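PDB 4QDG: putative adhesin from Bacteroides thetaiotaomicron, which probably serves as a surface lipoprotein of the FimB/Mfa2 family in pilus-linked cell adhesion, and binds magnesium ions. Local coordinates for residues E113-P118 with G191-T196; P234-R239 with W279-F284; V238-D243 with N288-K293. One frame throughout, in Å; residues are numbered along the deposited sequence.

In the fold
Along the chain, contact 1 closes before contacts 2 and 3 open. The last two both start from strand 235-240, sharing V238 and R239, and reach forward to strand 278-285 and to the loop that follows it. A four-stranded antiparallel sheet, in the order 193-195, 170-176, 235-240, 246-251, connects all three. Centres of contacts 1 and 2 are about 17 Å apart; those of contacts 2 and 3, about 12 Å. The latter two touch, with F284 O 2.9 Å from I292 N, probably a hydrogen bond. Contact 2 is buried and contacts 1 and 3 lie at the surface, so the sheet is held at its edge strand, across one face and at a hairpin end.

Contact 1 (E113-P118 with G191-T196); sequences ECLTNP and GMVTYT
L115 carries this contact, with its two methyl groups divided between V193 and Y195. CD1 of L115 lies 3.9 Å from CB of V193, where the two side chains cross at about a right angle. CD2 of L115 is 3.7 Å from CE1 of Y195 and about as far from CD1 of that ring, which it approaches obliquely. The same methyl, CD2 of L115, also comes 4.0 Å from the carbonyl O of T194, so the leucine end is closely fitted against both side chains and backbone of the strand. Its first torsion (chi1 -63°) sets CG anti to the carbonyl carbon, and this carries the branched end toward the strand although CB itself does not point there. The nearest pair of CA atoms, those of L115 and Y195, is 6.1 Å apart.

Strand 193-195 is an outermost strand of a four-stranded antiparallel sheet, bonded through V193 and Y195 to strand 170-176, and the short helical turn around L115 packs on this edge. That turn is weakly bonded. The Y195 hydroxyl is held beyond the contact by N178 and S224, which fixes the far end of the ring that L115 touches.

At the other end the packing gives way to solvent. No direct hydrogen bond joins the segments; two waters span the gap between the carbonyl O of L115 and T196. One donates to L115 O over 2.6 Å and lies 2.7 Å from T196 OG1, the direction of that second bond being undecided. The other accepts from the backbone N of T196 over 2.9 Å and approaches the same leucine carbonyl at a longer distance. T196 OG1 is also hydrogen-bonded to K121, whereas its direct separation from L115 O is 4.2 Å.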
# COMPACT_ATOMS: atom_id res chain seq x y z
N GLU A 113 -10.31 -5.23 -12.54
CA GLU A 113 -10.32 -6.70 -12.63
C GLU A 113 -9.69 -7.35 -11.39
O GLU A 113 -10.07 -8.46 -11.03
CB GLU A 113 -9.59 -7.14 -13.92
CG GLU A 113 -10.32 -8.16 -14.78
CD GLU A 113 -11.84 -8.20 -14.74
OE1 GLU A 113 -12.48 -7.19 -15.11
OE2 GLU A 113 -12.38 -9.26 -14.36
N CYS A 114 -8.79 -6.61 -10.70
CA CYS A 114 -8.15 -7.02 -9.44
C CYS A 114 -9.14 -7.12 -8.28
O CYS A 114 -8.85 -7.83 -7.33
CB CYS A 114 -7.03 -6.06 -9.08
SG CYS A 114 -5.68 -6.05 -10.28
N LEU A 115 -10.27 -6.40 -8.34
CA LEU A 115 -11.23 -6.47 -7.23
C LEU A 115 -11.99 -7.79 -7.24
O LEU A 115 -12.29 -8.33 -6.17
CB LEU A 115 -12.22 -5.30 -7.24
CG LEU A 115 -11.64 -3.87 -7.06
CD1 LEU A 115 -12.70 -2.82 -7.36
CD2 LEU A 115 -11.04 -3.63 -5.66
N THR A 116 -12.27 -8.32 -8.45
CA THR A 116 -13.09 -9.52 -8.63
C THR A 116 -12.34 -10.80 -9.03
O THR A 116 -12.81 -11.88 -8.65
CB THR A 116 -14.18 -9.24 -9.66
OG1 THR A 116 -13.63 -8.55 -10.78
CG2 THR A 116 -15.35 -8.42 -9.06
N ASN A 117 -11.24 -10.72 -9.83
CA ASN A 117 -10.54 -11.94 -10.23
C ASN A 117 -9.77 -12.52 -9.01
O ASN A 117 -8.84 -11.88 -8.54
CB ASN A 117 -9.63 -11.71 -11.44
CG ASN A 117 -8.98 -12.98 -11.97
OD1 ASN A 117 -8.72 -13.95 -11.23
ND2 ASN A 117 -8.72 -13.02 -13.26
N PRO A 118 -10.13 -13.73 -8.50
CA PRO A 118 -9.46 -14.26 -7.29
C PRO A 118 -7.96 -14.40 -7.40
O PRO A 118 -7.26 -14.28 -6.40
CB PRO A 118 -10.11 -15.64 -7.12
CG PRO A 118 -11.46 -15.50 -7.75
CD PRO A 118 -11.22 -14.63 -8.94
N GLY A 191 -15.57 7.02 -6.29
CA GLY A 191 -16.67 6.13 -5.93
C GLY A 191 -16.15 4.94 -5.13
O GLY A 191 -15.04 4.43 -5.37
N MSE A 192 -16.97 4.49 -4.17
CA MSE A 192 -16.68 3.39 -3.29
C MSE A 192 -16.40 2.09 -4.05
O MSE A 192 -17.05 1.78 -5.05
CB MSE A 192 -17.86 3.18 -2.34
CG MSE A 192 -17.60 2.14 -1.26
SE MSE A 192 -19.23 1.56 -0.38
CE MSE A 192 -19.88 0.25 -1.78
N VAL A 193 -15.42 1.35 -3.55
CA VAL A 193 -15.04 0.01 -4.04
C VAL A 193 -15.16 -0.93 -2.85
O VAL A 193 -15.03 -0.49 -1.70
CB VAL A 193 -13.64 -0.09 -4.72
CG1 VAL A 193 -13.56 0.79 -5.95
CG2 VAL A 193 -12.50 0.20 -3.74
N THR A 194 -15.39 -2.21 -3.12
CA THR A 194 -15.44 -3.24 -2.09
C THR A 194 -14.27 -4.21 -2.33
O THR A 194 -14.14 -4.78 -3.41
CB THR A 194 -16.81 -3.95 -2.11
OG1 THR A 194 -17.82 -2.99 -1.84
CG2 THR A 194 -16.90 -5.08 -1.09
N TYR A 195 -13.41 -4.36 -1.32
CA TYR A 195 -12.34 -5.34 -1.34
C TYR A 195 -12.85 -6.58 -0.62
O TYR A 195 -13.49 -6.46 0.44
CB TYR A 195 -11.07 -4.81 -0.62
CG TYR A 195 -10.39 -3.61 -1.25
CD1 TYR A 195 -9.47 -3.75 -2.28
CD2 TYR A 195 -10.60 -2.33 -0.73
CE1 TYR A 195 -8.83 -2.65 -2.84
CE2 TYR A 195 -9.93 -1.23 -1.24
CZ TYR A 195 -9.04 -1.39 -2.29
OH TYR A 195 -8.39 -0.27 -2.75
N THR A 196 -12.54 -7.77 -1.17
CA THR A 196 -12.88 -9.05 -0.53
C THR A 196 -11.57 -9.83 -0.34
O THR A 196 -10.55 -9.47 -0.94
CB THR A 196 -13.98 -9.81 -1.30
OG1 THR A 196 -13.53 -10.10 -2.62
CG2 THR A 196 -15.34 -9.05 -1.32
O HOH W 1 -10.80 -7.54 -3.45
O HOH W 2 -14.40 -8.54 -4.68

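Contact 2 (P234-R239 with W279-F284)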
# COMPACT_ATOMS: atom_id res chain seq x y z
N PRO A 234 -12.92 4.80 5.48
CA PRO A 234 -12.91 3.36 5.12
C PRO A 234 -13.46 2.46 6.23
O PRO A 234 -13.21 2.71 7.44
CB PRO A 234 -11.43 3.06 4.86
CG PRO A 234 -10.79 4.39 4.66
CD PRO A 234 -11.57 5.39 5.41
N LYS A 235 -14.22 1.43 5.81
CA LYS A 235 -14.85 0.52 6.74
C LYS A 235 -14.38 -0.93 6.59
O LYS A 235 -14.17 -1.42 5.48
CB LYS A 235 -16.38 0.57 6.55
CG LYS A 235 -17.03 1.90 6.94
CD LYS A 235 -17.28 2.03 8.44
CE LYS A 235 -17.92 3.35 8.80
NZ LYS A 235 -16.94 4.47 8.75
N LEU A 236 -14.24 -1.63 7.74
CA LEU A 236 -13.96 -3.06 7.80
C LEU A 236 -15.27 -3.69 8.24
O LEU A 236 -15.85 -3.25 9.25
CB LEU A 236 -12.79 -3.50 8.67
CG LEU A 236 -12.71 -5.01 8.96
CD1 LEU A 236 -12.27 -5.80 7.71
CD2 LEU A 236 -11.80 -5.31 10.12
N THR A 237 -15.79 -4.65 7.46
CA THR A 237 -17.08 -5.29 7.79
C THR A 237 -16.92 -6.80 7.84
O THR A 237 -16.31 -7.38 6.94
CB THR A 237 -18.18 -4.85 6.78
OG1 THR A 237 -18.28 -3.43 6.79
CG2 THR A 237 -19.54 -5.43 7.11
N VAL A 238 -17.48 -7.42 8.90
CA VAL A 238 -17.48 -8.87 9.07
C VAL A 238 -18.95 -9.29 9.26
O VAL A 238 -19.61 -8.83 10.19
CB VAL A 238 -16.52 -9.41 10.16
CG1 VAL A 238 -16.55 -10.94 10.19
CG2 VAL A 238 -15.09 -8.93 9.93
N ARG A 239 -19.46 -10.09 8.32
CA ARG A 239 -20.86 -10.50 8.31
C ARG A 239 -21.03 -12.00 8.41
O ARG A 239 -20.31 -12.73 7.71
CB ARG A 239 -21.50 -10.01 7.00
CG ARG A 239 -23.03 -10.07 6.92
CD ARG A 239 -23.59 -9.28 5.75
NE ARG A 239 -22.80 -9.50 4.54
CZ ARG A 239 -22.07 -8.58 3.92
NH1 ARG A 239 -22.09 -7.32 4.33
NH2 ARG A 239 -21.34 -8.91 2.87
N TRP A 279 -0.58 -5.42 8.10
CA TRP A 279 -1.47 -5.23 9.24
C TRP A 279 -2.15 -6.51 9.65
O TRP A 279 -2.48 -7.34 8.79
CB TRP A 279 -2.56 -4.21 8.86
CG TRP A 279 -2.06 -2.91 8.31
CD1 TRP A 279 -1.89 -2.59 6.99
CD2 TRP A 279 -1.76 -1.72 9.05
NE1 TRP A 279 -1.46 -1.29 6.87
CE2 TRP A 279 -1.38 -0.73 8.12
CE3 TRP A 279 -1.73 -1.41 10.43
CZ2 TRP A 279 -1.01 0.57 8.51
CZ3 TRP A 279 -1.36 -0.13 10.82
CH2 TRP A 279 -1.00 0.84 9.86
N SER A 280 -2.41 -6.66 10.95
CA SER A 280 -3.15 -7.81 11.45
C SER A 280 -4.06 -7.36 12.56
O SER A 280 -3.69 -6.47 13.35
CB SER A 280 -2.24 -8.97 11.87
OG SER A 280 -1.44 -8.69 13.00
N MSE A 281 -5.28 -7.88 12.56
CA MSE A 281 -6.27 -7.49 13.56
C MSE A 281 -7.01 -8.69 14.09
O MSE A 281 -7.63 -9.42 13.32
CB MSE A 281 -7.26 -6.48 12.99
CG MSE A 281 -6.63 -5.25 12.39
SE MSE A 281 -8.02 -4.13 11.60
CE MSE A 281 -8.70 -3.30 13.25
N ILE A 282 -6.95 -8.90 15.40
CA ILE A 282 -7.63 -10.02 16.05
C ILE A 282 -8.84 -9.49 16.80
O ILE A 282 -8.70 -8.64 17.68
CB ILE A 282 -6.71 -10.86 16.97
CG1 ILE A 282 -5.44 -11.33 16.19
CG2 ILE A 282 -7.49 -12.05 17.54
CD1 ILE A 282 -4.36 -11.89 17.06
N PHE A 283 -10.02 -10.00 16.44
CA PHE A 283 -11.28 -9.69 17.10
C PHE A 283 -11.69 -10.92 17.92
O PHE A 283 -11.63 -12.04 17.42
CB PHE A 283 -12.36 -9.29 16.08
CG PHE A 283 -12.07 -8.02 15.30
CD1 PHE A 283 -11.28 -8.06 14.15
CD2 PHE A 283 -12.60 -6.80 15.69
CE1 PHE A 283 -11.00 -6.89 13.43
CE2 PHE A 283 -12.32 -5.63 14.97
CZ PHE A 283 -11.53 -5.69 13.84
N PHE A 284 -12.06 -10.70 19.18
CA PHE A 284 -12.45 -11.81 20.06
C PHE A 284 -13.97 -11.95 20.08
O PHE A 284 -14.69 -10.95 20.12
CB PHE A 284 -11.87 -11.65 21.47
CG PHE A 284 -10.36 -11.64 21.43
CD1 PHE A 284 -9.64 -12.84 21.41
CD2 PHE A 284 -9.66 -10.45 21.32
CE1 PHE A 284 -8.25 -12.83 21.34
CE2 PHE A 284 -8.28 -10.44 21.21
CZ PHE A 284 -7.58 -11.63 21.21
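L236 and M281 have the nearest CA atoms, 10.6 Å apart, between strands 235-240 and 278-285, which head in broadly the same direction but belong to different sheets. That spacing is too wide for backbone pairing and fits face-to-face packing of two layers, consistent with the beta-sandwich architecture of the transthyretin clan. L236, M281 and F283 all direct CB toward the opposing strand. The contact converges on one methyl: CD2 of L236 lies 3.7 Å from CZ of F283, approaching the ring obliquely, and 4.2 Å from the selenium of M281, a selenomethionine. Chi1 of 167° puts CG of L236 opposite the backbone N and carries the isobutyl end toward the other layer, where F283 comes to meet it from the opposite direction. Around them, L236 also touches I174, I250 and V155, M281 meets L252 and Y255 of helix 252-263, and the F283 ring packs edge-to-face with W291. All three touching residues are buried, and no hydrogen bond crosses between the segments; between these two segments the chemistry implies cohesion by apolar burial, without directional polar bonds to fix the register of the strands.

Contact 3 (V238-D243 with N288-K293); sequences VRRKAD and NLEWIK
R240 reaches from the end of strand 235-240 to the backbone of L289 and the side chain of E290. It stands where a beta-hairpin turns: strand 235-240 leads through residues 241-245 and back into the antiparallel strand 246-251. The partner segment is the loop between strands 278-285 and 295-298, so the contact joins a hairpin turn to a neighbouring loop at the surface, away from the metal sites.

A single direct hydrogen bond crosses the gap, from R240 NH1 to L289 O, and it is weak: 3.4 Å long, with an N-H...O angle of 135°. The carbonyl lies at the edge of the guanidinium, near its plane. L289 has left-handed helical backbone angles, which turn the loop where its O meets NH1. N288 O is almost as close, but its angle is too poor for a bond.

The charged interactions are uneven. Within its own turn, R240 grips D243 side-on with NE and NH2. The straightest of these bonds runs from R240 NE to D243 OD1 at 3.2 Å and 165°, in the guanidinium plane and on the syn lone pair of that oxygen. OD2 accepts from both NE and NH2 but sits 22° out of the guanidinium plane. This clasp probably limits rotation of the guanidinium and presents NH1 to the loop. Across the contact, E290 OE2 is 4.4 Å from R240 NH1, beyond a salt bridge, where it may add a mild electrostatic pull.

Van der Waals contact completes the account. The arginine chain bends at chi3, and its side chain touches F170, V245 and I247. The CG methylene of E290 lies 3.7 Å from R240 NH1, at the guanidinium edge.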
# COMPACT_ATOMS: atom_id res chain seq x y z
N VAL A 238 -17.48 -7.42 8.90
CA VAL A 238 -17.48 -8.87 9.07
C VAL A 238 -18.95 -9.29 9.26
O VAL A 238 -19.61 -8.83 10.19
CB VAL A 238 -16.52 -9.41 10.16
CG1 VAL A 238 -16.55 -10.94 10.19
CG2 VAL A 238 -15.09 -8.93 9.93
N ARG A 239 -19.46 -10.09 8.32
CA ARG A 239 -20.86 -10.50 8.31
C ARG A 239 -21.03 -12.00 8.41
O ARG A 239 -20.31 -12.73 7.71
CB ARG A 239 -21.50 -10.01 7.00
CG ARG A 239 -23.03 -10.07 6.92
CD ARG A 239 -23.59 -9.28 5.75
NE ARG A 239 -22.80 -9.50 4.54
CZ ARG A 239 -22.07 -8.58 3.92
NH1 ARG A 239 -22.09 -7.32 4.33
NH2 ARG A 239 -21.34 -8.91 2.87
N ARG A 240 -21.97 -12.46 9.29
CA ARG A 240 -22.35 -13.88 9.39
C ARG A 240 -23.19 -14.19 8.16
O ARG A 240 -24.22 -13.54 7.99
CB ARG A 240 -23.16 -14.19 10.66
CG ARG A 240 -22.44 -14.08 12.00
CD ARG A 240 -23.22 -14.79 13.12
NE ARG A 240 -24.47 -14.09 13.44
CZ ARG A 240 -24.70 -13.43 14.57
NH1 ARG A 240 -23.78 -13.40 15.53
NH2 ARG A 240 -25.86 -12.81 14.76
N LYS A 241 -22.75 -15.14 7.30
CA LYS A 241 -23.44 -15.52 6.05
C LYS A 241 -24.90 -15.98 6.25
O LYS A 241 -25.78 -15.54 5.50
CB LYS A 241 -22.64 -16.64 5.34
CG LYS A 241 -21.59 -16.08 4.40
CD LYS A 241 -20.41 -17.00 4.21
CE LYS A 241 -20.38 -17.71 2.89
NZ LYS A 241 -19.23 -18.64 2.84
N ALA A 242 -25.15 -16.84 7.25
CA ALA A 242 -26.45 -17.45 7.54
C ALA A 242 -27.60 -16.46 7.80
O ALA A 242 -28.68 -16.65 7.25
CB ALA A 242 -26.33 -18.39 8.73
N ASP A 243 -27.38 -15.43 8.64
CA ASP A 243 -28.43 -14.47 9.00
C ASP A 243 -28.13 -13.04 8.52
O ASP A 243 -28.93 -12.14 8.74
CB ASP A 243 -28.70 -14.48 10.51
CG ASP A 243 -27.48 -14.33 11.43
OD1 ASP A 243 -26.41 -13.92 10.94
OD2 ASP A 243 -27.64 -14.47 12.66
N ASN A 288 -21.72 -17.12 21.08
CA ASN A 288 -22.78 -16.84 20.10
C ASN A 288 -22.22 -16.19 18.81
O ASN A 288 -23.00 -15.84 17.91
CB ASN A 288 -23.86 -15.94 20.73
CG ASN A 288 -23.37 -14.60 21.24
OD1 ASN A 288 -22.18 -14.34 21.35
ND2 ASN A 288 -24.30 -13.72 21.60
N LEU A 289 -20.88 -16.05 18.72
CA LEU A 289 -20.11 -15.51 17.60
C LEU A 289 -20.43 -14.02 17.37
O LEU A 289 -20.48 -13.54 16.23
CB LEU A 289 -20.28 -16.36 16.33
CG LEU A 289 -19.92 -17.83 16.50
CD1 LEU A 289 -20.35 -18.62 15.30
CD2 LEU A 289 -18.42 -18.03 16.71
N GLU A 290 -20.59 -13.29 18.47
CA GLU A 290 -20.77 -11.85 18.48
C GLU A 290 -19.45 -11.27 18.93
O GLU A 290 -18.72 -11.93 19.67
CB GLU A 290 -21.93 -11.42 19.39
CG GLU A 290 -23.28 -11.55 18.68
CD GLU A 290 -24.51 -11.18 19.48
OE1 GLU A 290 -24.42 -10.28 20.36
OE2 GLU A 290 -25.57 -11.77 19.21
N TRP A 291 -19.12 -10.08 18.45
CA TRP A 291 -17.84 -9.48 18.80
C TRP A 291 -17.86 -8.88 20.23
O TRP A 291 -18.76 -8.11 20.58
CB TRP A 291 -17.47 -8.42 17.74
CG TRP A 291 -16.27 -7.57 18.08
CD1 TRP A 291 -15.10 -7.98 18.64
CD2 TRP A 291 -16.09 -6.19 17.74
NE1 TRP A 291 -14.24 -6.92 18.77
CE2 TRP A 291 -14.80 -5.82 18.19
CE3 TRP A 291 -16.88 -5.24 17.08
CZ2 TRP A 291 -14.30 -4.52 18.02
CZ3 TRP A 291 -16.37 -3.96 16.90
CH2 TRP A 291 -15.10 -3.61 17.38
N ILE A 292 -16.85 -9.25 21.05
CA ILE A 292 -16.66 -8.70 22.40
C ILE A 292 -15.95 -7.36 22.20
O ILE A 292 -14.74 -7.30 21.96
CB ILE A 292 -15.90 -9.68 23.34
CG1 ILE A 292 -16.55 -11.08 23.31
CG2 ILE A 292 -15.83 -9.11 24.78
CD1 ILE A 292 -15.72 -12.22 23.92
N LYS A 293 -16.74 -6.28 22.21
CA LYS A 293 -16.28 -4.94 21.89
C LYS A 293 -15.55 -4.28 23.08
O LYS A 293 -15.93 -3.21 23.54
CB LYS A 293 -17.47 -4.11 21.40
CG LYS A 293 -17.08 -2.99 20.42
CD LYS A 293 -18.32 -2.30 19.83
CE LYS A 293 -17.97 -1.22 18.82
NZ LYS A 293 -18.98 -1.15 17.72